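Local coordinates for BRAMP domain protein (Streptomyces davawensis, PDB 5MLD) that catalyses replacement of the C-8 methyl group of FMN by an amino group, giving 8-amino-8-demethylriboflavin 5'-phosphate for roseoflavin biosynthesis, at the interface of chains A and B and the interface of chains A and C. Numbering follows the deposited sequence. Chains: chain A/B/C, BRAMP domain protein.

Contact 1: the interface of chains A and B. Residues chain A 241-245; chain B 20, 171-173, 176.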
ATOM      1  N   LYS A 241     -12.841 -14.118  12.089  1.00 25.55           N
ATOM      2  CA  LYS A 241     -13.692 -14.257  13.269  1.00 29.33           C
ATOM      3  C   LYS A 241     -12.903 -13.823  14.499  1.00 27.09           C
ATOM      4  O   LYS A 241     -11.957 -14.504  14.907  1.00 28.75           O
ATOM      5  CB  LYS A 241     -14.196 -15.695  13.415  1.00 30.86           C
ATOM      6  CG  LYS A 241     -15.085 -16.151  12.264  1.00 36.83           C
ATOM      7  CD  LYS A 241     -15.896 -17.385  12.642  1.00 45.19           C
ATOM      8  CE  LYS A 241     -16.688 -17.938  11.462  1.00 48.82           C
ATOM      9  NZ  LYS A 241     -15.857 -18.748  10.516  1.00 50.00           N
ATOM     10  N   ARG A 242     -13.310 -12.701  15.103  1.00 25.14           N
ATOM     11  CA  ARG A 242     -12.613 -12.150  16.260  1.00 24.35           C
ATOM     12  C   ARG A 242     -12.893 -12.939  17.537  1.00 23.69           C
ATOM     13  O   ARG A 242     -12.101 -12.877  18.482  1.00 26.05           O
ATOM     14  CB  ARG A 242     -13.023 -10.685  16.454  1.00 30.45           C
ATOM     15  CG  ARG A 242     -14.476 -10.504  16.901  1.00 29.76           C
ATOM     16  CD  ARG A 242     -15.086  -9.186  16.415  1.00 30.65           C
ATOM     17  NE  ARG A 242     -16.397  -8.979  17.029  1.00 28.84           N
ATOM     18  CZ  ARG A 242     -17.509  -9.597  16.640  1.00 26.18           C
ATOM     19  NH1 ARG A 242     -17.481 -10.455  15.628  1.00 26.34           N
ATOM     20  NH2 ARG A 242     -18.654  -9.366  17.275  1.00 27.45           N
ATOM     21  N   PHE A 243     -14.037 -13.617  17.596  1.00 29.84           N
ATOM     22  CA  PHE A 243     -14.407 -14.515  18.686  1.00 29.44           C
ATOM     23  C   PHE A 243     -14.533 -15.903  18.083  1.00 28.14           C
ATOM     24  O   PHE A 243     -15.316 -16.102  17.150  1.00 31.52           O
ATOM     25  CB  PHE A 243     -15.733 -14.101  19.339  1.00 29.93           C
ATOM     26  CG  PHE A 243     -15.665 -12.814  20.109  1.00 28.69           C
ATOM     27  CD1 PHE A 243     -14.916 -12.728  21.262  1.00 28.31           C
ATOM     28  CD2 PHE A 243     -16.371 -11.692  19.687  1.00 27.70           C
ATOM     29  CE1 PHE A 243     -14.856 -11.553  21.986  1.00 27.22           C
ATOM     30  CE2 PHE A 243     -16.316 -10.514  20.408  1.00 27.46           C
ATOM     31  CZ  PHE A 243     -15.556 -10.441  21.555  1.00 30.11           C
ATOM     32  N   GLN A 244     -13.755 -16.859  18.584  1.00 29.66           N
ATOM     33  CA  GLN A 244     -13.851 -18.216  18.069  1.00 28.55           C
ATOM     34  C   GLN A 244     -14.198 -19.255  19.127  1.00 31.08           C
ATOM     35  O   GLN A 244     -14.524 -20.389  18.760  1.00 32.17           O
ATOM     36  CB  GLN A 244     -12.550 -18.610  17.350  1.00 32.44           C
ATOM     37  CG  GLN A 244     -12.358 -17.787  16.075  1.00 33.70           C
ATOM     38  CD  GLN A 244     -11.254 -18.287  15.153  1.00 34.98           C
ATOM     39  OE1 GLN A 244     -10.869 -19.456  15.189  1.00 31.73           O
ATOM     40  NE2 GLN A 244     -10.738 -17.387  14.316  1.00 28.61           N
ATOM     41  N   LYS A 245     -14.149 -18.901  20.409  1.00 30.13           N
ATOM     42  CA  LYS A 245     -14.636 -19.766  21.491  1.00 35.27           C
ATOM     43  C   LYS A 245     -13.981 -21.146  21.459  1.00 41.28           C
ATOM     44  O   LYS A 245     -14.639 -22.166  21.670  1.00 40.17           O
ATOM     45  CB  LYS A 245     -16.162 -19.901  21.435  1.00 37.09           C
ATOM     46  CG  LYS A 245     -16.921 -18.590  21.558  1.00 36.70           C
ATOM     47  CD  LYS A 245     -16.637 -17.902  22.888  1.00 40.04           C
ATOM     48  CE  LYS A 245     -17.559 -16.708  23.092  1.00 38.63           C
ATOM     49  NZ  LYS A 245     -17.231 -15.926  24.325  1.00 45.14           N
TER
ATOM     50  N   GLN B  20     -12.690  -4.990  20.089  1.00 23.37           N
ATOM     51  CA  GLN B  20     -11.294  -5.393  20.276  1.00 23.41           C
ATOM     52  C   GLN B  20     -10.383  -4.178  20.344  1.00 26.34           C
ATOM     53  O   GLN B  20      -9.491  -4.097  21.202  1.00 25.04           O
ATOM     54  CB  GLN B  20     -10.843  -6.313  19.134  1.00 23.31           C
ATOM     55  CG  GLN B  20     -11.840  -7.391  18.721  1.00 25.99           C
ATOM     56  CD  GLN B  20     -11.997  -8.508  19.746  1.00 31.08           C
ATOM     57  OE1 GLN B  20     -11.031  -8.920  20.398  1.00 27.16           O
ATOM     58  NE2 GLN B  20     -13.224  -8.997  19.895  1.00 27.28           N
ATOM     59  N   GLY B 171      -8.024 -15.297  13.073  1.00 25.93           N
ATOM     60  CA  GLY B 171      -8.282 -14.744  14.389  1.00 23.75           C
ATOM     61  C   GLY B 171      -7.967 -15.827  15.414  1.00 28.24           C
ATOM     62  O   GLY B 171      -7.329 -16.813  15.074  1.00 26.22           O
ATOM     63  N   PRO B 172      -8.439 -15.669  16.658  1.00 27.61           N
ATOM     64  CA  PRO B 172      -9.350 -14.613  17.107  1.00 28.58           C
ATOM     65  C   PRO B 172      -8.666 -13.269  17.347  1.00 25.98           C
ATOM     66  O   PRO B 172      -7.477 -13.093  17.039  1.00 26.31           O
ATOM     67  CB  PRO B 172      -9.886 -15.171  18.421  1.00 29.91           C
ATOM     68  CG  PRO B 172      -8.695 -15.914  18.977  1.00 32.99           C
ATOM     69  CD  PRO B 172      -8.081 -16.582  17.764  1.00 26.58           C
ATOM     70  N   GLY B 173      -9.411 -12.337  17.926  1.00 26.81           N
ATOM     71  CA  GLY B 173      -8.939 -10.984  18.116  1.00 22.75           C
ATOM     72  C   GLY B 173      -8.254 -10.735  19.443  1.00 26.03           C
ATOM     73  O   GLY B 173      -7.891 -11.656  20.180  1.00 30.59           O
ATOM     74  N   GLU B 176      -9.773 -12.480  23.095  1.00 26.04           N
ATOM     75  CA  GLU B 176      -9.443 -13.898  23.232  1.00 32.71           C
ATOM     76  C   GLU B 176      -7.948 -14.154  23.078  1.00 35.33           C
ATOM     77  O   GLU B 176      -7.415 -15.108  23.660  1.00 33.03           O
ATOM     78  CB  GLU B 176     -10.223 -14.722  22.209  1.00 28.78           C
ATOM     79  CG  GLU B 176     -11.710 -14.854  22.536  1.00 33.99           C
ATOM     80  CD  GLU B 176     -12.467 -15.763  21.581  1.00 32.23           C
ATOM     81  OE1 GLU B 176     -11.919 -16.167  20.533  1.00 34.56           O
ATOM     82  OE2 GLU B 176     -13.634 -16.091  21.886  1.00 33.82           O
TER
HETATM   83  O   HOH W   1     -15.379  -7.144  18.898  1.00 24.75           O
HETATM   84  O   HOH W   2     -11.542 -11.749  20.835  1.00 28.33           O
HETATM   85  O   HOH W   3     -14.562 -15.333  24.143  1.00 41.80           O
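Two backbone amides of chain A converge on the carboxylate of B:Glu176, one to each oxygen, in a patch of the two-fold A-B interface of this homotetramer. A:Gln244 N gives B:Glu176 OE1 an almost straight bond of 2.8 Å (176° at H), and A:Lys245 N gives OE2 of the same glutamate a more bent one of 3.2 Å. Both arrive on the syn side, somewhat out of the carboxylate plane; the extended glutamate chain (chi2 -175°) delivers its tip to them. A further direct bond joins backbones, B:Gly173 N to A:Arg242 O at 2.8 Å. Within chain A, the A:Gln244 amide NE2 returns to A:Lys241 O on a lone pair.

Water extends this polar set. One molecule joins A:Arg242 O, B:Gln20 OE1 and B:Glu176 N, a second links A:Arg242 NE to B:Gln20 NE2, and a third links the side-chain amine of A:Lys245 to B:Glu176 OE2.

Packing involves A:Phe243 and the aliphatic part of A:Arg242. B:Glu176 OE2 lies in the phenyl plane at its edge, 3.7 Å from A:Phe243 CD1, while B:Gln20 NE2 nears the tip, 3.2 Å from CZ of the same ring, its amide turned 71° from it.

The chain A segment is a C-terminal loop laid against loop 171-176 of chain B and the first turn of helix 20-34, where B:Gln20 belongs to the FMN site.

Contact 2: the interface of chains A and C. Residues chain A 51-53, 65; chain C 12, 14, 45.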
ATOM      1  N   GLN A  51      24.410  -5.744  -0.802  1.00 18.28           N
ATOM      2  CA  GLN A  51      23.006  -6.072  -0.577  1.00 21.31           C
ATOM      3  C   GLN A  51      22.825  -7.322   0.277  1.00 22.27           C
ATOM      4  O   GLN A  51      21.821  -7.446   0.989  1.00 23.05           O
ATOM      5  CB  GLN A  51      22.311  -6.278  -1.928  1.00 26.30           C
ATOM      6  CG  GLN A  51      20.854  -6.711  -1.849  1.00 22.80           C
ATOM      7  CD  GLN A  51      20.278  -6.980  -3.230  1.00 23.92           C
ATOM      8  OE1 GLN A  51      20.991  -7.412  -4.139  1.00 27.37           O
ATOM      9  NE2 GLN A  51      19.000  -6.687  -3.404  1.00 20.11           N
ATOM     10  N   GLU A  52      23.762  -8.260   0.207  1.00 20.10           N
ATOM     11  CA  GLU A  52      23.564  -9.550   0.848  1.00 22.08           C
ATOM     12  C   GLU A  52      23.640  -9.425   2.363  1.00 20.36           C
ATOM     13  O   GLU A  52      24.267  -8.514   2.915  1.00 24.35           O
ATOM     14  CB  GLU A  52      24.598 -10.567   0.359  1.00 20.97           C
ATOM     15  CG  GLU A  52      24.350 -11.025  -1.068  1.00 23.28           C
ATOM     16  CD  GLU A  52      25.516 -11.792  -1.656  1.00 24.44           C
ATOM     17  OE1 GLU A  52      26.181 -12.545  -0.906  1.00 24.93           O
ATOM     18  OE2 GLU A  52      25.757 -11.651  -2.878  1.00 24.81           O
ATOM     19  N   TYR A  53      22.987 -10.371   3.033  1.00 20.63           N
ATOM     20  CA  TYR A  53      22.852 -10.374   4.483  1.00 22.77           C
ATOM     21  C   TYR A  53      23.624 -11.530   5.095  1.00 20.69           C
ATOM     22  O   TYR A  53      23.582 -12.664   4.595  1.00 22.82           O
ATOM     23  CB  TYR A  53      21.377 -10.490   4.902  1.00 25.07           C
ATOM     24  CG  TYR A  53      21.199 -10.439   6.413  1.00 25.84           C
ATOM     25  CD1 TYR A  53      21.316 -11.592   7.191  1.00 23.80           C
ATOM     26  CD2 TYR A  53      20.952  -9.232   7.060  1.00 25.94           C
ATOM     27  CE1 TYR A  53      21.170 -11.551   8.570  1.00 27.61           C
ATOM     28  CE2 TYR A  53      20.793  -9.180   8.440  1.00 29.26           C
ATOM     29  CZ  TYR A  53      20.918 -10.343   9.189  1.00 27.75           C
ATOM     30  OH  TYR A  53      20.776 -10.297  10.553  1.00 32.03           O
ATOM     31  N   LYS A  65      30.795 -12.707   1.235  1.00 21.38           N
ATOM     32  CA  LYS A  65      30.472 -11.544   0.408  1.00 24.26           C
ATOM     33  C   LYS A  65      29.648 -10.520   1.185  1.00 23.56           C
ATOM     34  O   LYS A  65      29.885  -9.310   1.078  1.00 23.21           O
ATOM     35  CB  LYS A  65      29.730 -11.984  -0.857  1.00 23.30           C
ATOM     36  CG  LYS A  65      29.437 -10.847  -1.840  1.00 24.80           C
ATOM     37  CD  LYS A  65      28.888 -11.398  -3.147  1.00 26.94           C
ATOM     38  CE  LYS A  65      28.620 -10.285  -4.156  1.00 31.69           C
ATOM     39  NZ  LYS A  65      27.374  -9.521  -3.881  1.00 31.35           N
TER
ATOM     40  N   LEU C  12      17.660 -12.487   1.098  1.00 17.35           N
ATOM     41  CA  LEU C  12      18.921 -11.763   0.963  1.00 17.00           C
ATOM     42  C   LEU C  12      20.129 -12.565   1.442  1.00 17.10           C
ATOM     43  O   LEU C  12      21.251 -12.043   1.408  1.00 19.30           O
ATOM     44  CB  LEU C  12      18.864 -10.439   1.731  1.00 20.56           C
ATOM     45  CG  LEU C  12      17.743  -9.496   1.308  1.00 22.52           C
ATOM     46  CD1 LEU C  12      17.803  -8.203   2.111  1.00 25.81           C
ATOM     47  CD2 LEU C  12      17.850  -9.225  -0.182  1.00 23.25           C
ATOM     48  N   ARG C  14      22.774 -15.742   1.119  1.00 21.52           N
ATOM     49  CA  ARG C  14      23.311 -16.636   0.104  1.00 22.91           C
ATOM     50  C   ARG C  14      23.220 -18.094   0.554  1.00 24.75           C
ATOM     51  O   ARG C  14      23.382 -18.405   1.735  1.00 23.36           O
ATOM     52  CB  ARG C  14      24.764 -16.233  -0.171  1.00 23.97           C
ATOM     53  CG  ARG C  14      25.471 -16.963  -1.278  1.00 30.36           C
ATOM     54  CD  ARG C  14      26.814 -16.279  -1.568  1.00 27.43           C
ATOM     55  NE  ARG C  14      26.632 -15.079  -2.378  1.00 27.28           N
ATOM     56  CZ  ARG C  14      26.628 -15.079  -3.706  1.00 28.43           C
ATOM     57  NH1 ARG C  14      26.805 -16.222  -4.362  1.00 26.93           N
ATOM     58  NH2 ARG C  14      26.433 -13.943  -4.373  1.00 26.45           N
ATOM     59  N   ILE C  45      19.579 -14.359  -5.066  1.00 15.69           N
ATOM     60  CA  ILE C  45      20.694 -13.627  -4.457  1.00 19.57           C
ATOM     61  C   ILE C  45      22.013 -14.359  -4.665  1.00 22.18           C
ATOM     62  O   ILE C  45      23.082 -13.756  -4.514  1.00 20.61           O
ATOM     63  CB  ILE C  45      20.443 -13.388  -2.957  1.00 19.28           C
ATOM     64  CG1 ILE C  45      21.322 -12.239  -2.439  1.00 20.01           C
ATOM     65  CG2 ILE C  45      20.702 -14.658  -2.140  1.00 18.21           C
ATOM     66  CD1 ILE C  45      21.009 -10.892  -3.067  1.00 20.70           C
TER
HETATM   67  O   HOH W   4      24.572 -14.011   2.649  1.00 21.40           O
HETATM   68  O   HOH W   5      23.978 -11.321  -4.808  1.00 24.39           O
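Carboxylate oxygen OE2 of A:Glu52 accepts from two basic side chains, both as salt bridges: the guanidinium NH2 of C:Arg14 at 2.8 Å, across the two-fold A-C interface of the homotetramer, and, within its own chain, the side-chain amine NZ of A:Lys65 at 2.9 Å. They reach it from opposite faces of the carboxylate plane. A water joining this oxygen to C:Ile45 O adds to the grip, and the paired basic groups would be expected to favour the ionised carboxylate.

C:Arg14 holds both oxygens side-on, with NE bonded to A:Glu52 OE1 at 3.0 Å in a nearly linear arrangement (177° at H). Each acceptor lies close to the guanidinium plane, yet both donors stand well above the carboxylate plane, because the two groups are turned 43° apart. A bend at chi3 of the arginine (-79°) presents this NE edge to the glutamate.

Backbone bonding runs alongside, A:Tyr53 N to C:Leu12 O at 2.9 Å; C:Leu12 belongs to the FMN site. A second water spans A:Tyr53 O and C:Arg14 N. The aliphatic part of A:Glu52 rests on isoleucine, CG against C:Ile45 CG1 at 3.5 Å, and the methyl CD1 of C:Ile45 continues to the amide of A:Gln51, lying 3.6 Å from its oxygen OE1.

Contact 3: the interface of chains A and B. Residues chain A 123, 153-155, 208; chain B 156-158, 199.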
ATOM      1  N   TYR A 123      16.724   8.751  16.699  1.00 22.99           N
ATOM      2  CA  TYR A 123      15.782   9.626  17.388  1.00 22.47           C
ATOM      3  C   TYR A 123      16.185  11.091  17.262  1.00 23.00           C
ATOM      4  O   TYR A 123      17.370  11.433  17.178  1.00 22.39           O
ATOM      5  CB  TYR A 123      15.685   9.239  18.868  1.00 20.48           C
ATOM      6  CG  TYR A 123      14.372   8.545  19.191  1.00 20.56           C
ATOM      7  CD1 TYR A 123      14.077   7.305  18.647  1.00 21.32           C
ATOM      8  CD2 TYR A 123      13.442   9.127  20.037  1.00 21.71           C
ATOM      9  CE1 TYR A 123      12.889   6.667  18.926  1.00 22.31           C
ATOM     10  CE2 TYR A 123      12.251   8.498  20.327  1.00 21.76           C
ATOM     11  CZ  TYR A 123      11.977   7.271  19.771  1.00 20.55           C
ATOM     12  OH  TYR A 123      10.791   6.631  20.041  1.00 21.85           O
ATOM     13  N   GLY A 153      12.927   6.338  14.361  1.00 20.08           N
ATOM     14  CA  GLY A 153      13.197   7.487  15.203  1.00 19.63           C
ATOM     15  C   GLY A 153      12.946   8.832  14.557  1.00 22.71           C
ATOM     16  O   GLY A 153      13.020   9.858  15.243  1.00 20.19           O
ATOM     17  N   TYR A 154      12.646   8.850  13.254  1.00 18.92           N
ATOM     18  CA  TYR A 154      12.405  10.099  12.545  1.00 17.67           C
ATOM     19  C   TYR A 154      11.030  10.668  12.856  1.00 19.70           C
ATOM     20  O   TYR A 154      10.043   9.938  12.963  1.00 21.37           O
ATOM     21  CB  TYR A 154      12.536   9.896  11.025  1.00 18.44           C
ATOM     22  CG  TYR A 154      13.966   9.720  10.584  1.00 18.46           C
ATOM     23  CD1 TYR A 154      14.758  10.826  10.294  1.00 15.69           C
ATOM     24  CD2 TYR A 154      14.520   8.448  10.449  1.00 17.29           C
ATOM     25  CE1 TYR A 154      16.075  10.674   9.907  1.00 16.48           C
ATOM     26  CE2 TYR A 154      15.841   8.289  10.059  1.00 16.18           C
ATOM     27  CZ  TYR A 154      16.611   9.415   9.795  1.00 15.59           C
ATOM     28  OH  TYR A 154      17.925   9.274   9.415  1.00 19.79           O
ATOM     29  N   SER A 155      10.970  11.989  12.976  1.00 17.71           N
ATOM     30  CA  SER A 155       9.711  12.719  13.042  1.00 17.38           C
ATOM     31  C   SER A 155       9.394  13.292  11.670  1.00 19.15           C
ATOM     32  O   SER A 155      10.295  13.695  10.925  1.00 18.15           O
ATOM     33  CB  SER A 155       9.781  13.858  14.062  1.00 19.35           C
ATOM     34  OG  SER A 155      10.051  13.348  15.352  1.00 19.84           O
ATOM     35  N   TYR A 208      13.126  14.713  22.168  1.00 23.07           N
ATOM     36  CA  TYR A 208      12.339  13.768  22.952  1.00 21.03           C
ATOM     37  C   TYR A 208      13.164  13.331  24.157  1.00 26.93           C
ATOM     38  O   TYR A 208      14.375  13.117  24.042  1.00 24.36           O
ATOM     39  CB  TYR A 208      11.936  12.543  22.112  1.00 25.36           C
ATOM     40  CG  TYR A 208      11.045  12.877  20.934  1.00 24.41           C
ATOM     41  CD1 TYR A 208       9.673  13.069  21.098  1.00 26.29           C
ATOM     42  CD2 TYR A 208      11.574  13.020  19.653  1.00 22.32           C
ATOM     43  CE1 TYR A 208       8.859  13.395  20.019  1.00 23.15           C
ATOM     44  CE2 TYR A 208      10.777  13.346  18.580  1.00 19.30           C
ATOM     45  CZ  TYR A 208       9.425  13.529  18.756  1.00 23.18           C
ATOM     46  OH  TYR A 208       8.632  13.862  17.677  1.00 22.69           O
TER
ATOM     47  N   VAL B 156       3.980  13.897  12.950  1.00 18.28           N
ATOM     48  CA  VAL B 156       3.984  12.509  13.374  1.00 16.89           C
ATOM     49  C   VAL B 156       5.314  12.226  14.060  1.00 17.71           C
ATOM     50  O   VAL B 156       6.373  12.366  13.440  1.00 17.31           O
ATOM     51  CB  VAL B 156       3.771  11.536  12.199  1.00 23.46           C
ATOM     52  CG1 VAL B 156       3.746  10.114  12.717  1.00 19.39           C
ATOM     53  CG2 VAL B 156       2.473  11.859  11.460  1.00 22.60           C
ATOM     54  N   PRO B 157       5.327  11.878  15.336  1.00 19.45           N
ATOM     55  CA  PRO B 157       6.593  11.592  16.016  1.00 18.76           C
ATOM     56  C   PRO B 157       7.073  10.194  15.661  1.00 18.00           C
ATOM     57  O   PRO B 157       6.323   9.430  15.037  1.00 21.34           O
ATOM     58  CB  PRO B 157       6.203  11.690  17.501  1.00 18.69           C
ATOM     59  CG  PRO B 157       4.800  11.175  17.513  1.00 21.48           C
ATOM     60  CD  PRO B 157       4.163  11.722  16.227  1.00 18.06           C
ATOM     61  N   PRO B 158       8.298   9.808  16.042  1.00 18.17           N
ATOM     62  CA  PRO B 158       8.709   8.410  15.865  1.00 20.70           C
ATOM     63  C   PRO B 158       7.817   7.476  16.670  1.00 22.42           C
ATOM     64  O   PRO B 158       7.286   7.846  17.722  1.00 23.95           O
ATOM     65  CB  PRO B 158      10.143   8.391  16.398  1.00 23.88           C
ATOM     66  CG  PRO B 158      10.186   9.547  17.377  1.00 23.44           C
ATOM     67  CD  PRO B 158       9.312  10.593  16.770  1.00 20.59           C
ATOM     68  N   LEU B 199       5.669  15.801  21.516  1.00 25.08           N
ATOM     69  CA  LEU B 199       5.616  16.624  20.316  1.00 21.67           C
ATOM     70  C   LEU B 199       4.479  17.638  20.406  1.00 21.55           C
ATOM     71  O   LEU B 199       4.623  18.778  19.952  1.00 23.24           O
ATOM     72  CB  LEU B 199       5.481  15.737  19.079  1.00 20.89           C
ATOM     73  CG  LEU B 199       5.566  16.451  17.728  1.00 20.33           C
ATOM     74  CD1 LEU B 199       6.891  17.218  17.624  1.00 20.99           C
ATOM     75  CD2 LEU B 199       5.442  15.426  16.612  1.00 20.69           C
TER
HETATM   76  O   HOH W   6       7.420   9.547  12.252  1.00 22.23           O
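One face of the A:Tyr123 ring receives B:Pro158, whose CG stands 3.7 Å above the plane, offset toward the rim. The ring of A:Tyr208 is used differently: the in-plane neighbour at its edge is A:Ser155 OG, which shares a hydrogen bond of 2.8 Å with the phenol OH, its direction undecided. Instead of stacking, A:Tyr208 and B:Pro158 meet tip to tip, CZ of the tyrosine being 3.5 Å from CD of the proline.

B:Pro158 therefore wedges between several chain A groups. B:Pro158 CB packs against A:Gly153, 3.4 Å from its CA, CG faces the A:Tyr123 ring, and CD lies beside the serine-tyrosine hydroxyl pair. A:Ser155 has OG anti to its carbonyl carbon (chi1 -60°), which turns the hydroxyl toward both A:Tyr208 and this proline carbon. B:Pro157 crosses A:Tyr208 at about a right angle, with B:Pro157 CB 3.3 Å from the phenol oxygen OH of A:Tyr208. B:Leu199 adds an apolar neighbour, CD2 lying 3.7 Å from A:Tyr208 OH.

No direct polar bond crosses the patch, so it appears to rest mainly on apolar packing. Polar linkage is through water: one molecule lies 2.7 Å from A:Tyr154 O and also approaches B:Val156 O, with a weak link to B:Pro157 O.

In this part of the two-fold A-B interface of the homotetramer, chain A contributes the short strand 154-155, the glycine before it and two loop tyrosines; chain B contributes the proline segment 156-158, directly after its own strand 154-155, and the long helix 183-205.

Contacts 1 and 3 are separate patches of the two-fold A-B interface, their C-alpha centres about 33 Å apart; contact 2 belongs to the two-fold A-C interface, its centre about 39 Å from that of contact 1 and 31 Å from that of contact 3. No residue position recurs among them. Their character differs: contacts 1 and 2 rely on a glutamate carboxylate, contact 3 on proline packing. Both kinds of interface serve the homotetramer, since chain A pairs with B and with C through different surfaces. B:Gln20 in contact 1 and C:Leu12 in contact 2 are FMN-site residues, so both interfaces reach that site, and assembly may help shape the pocket.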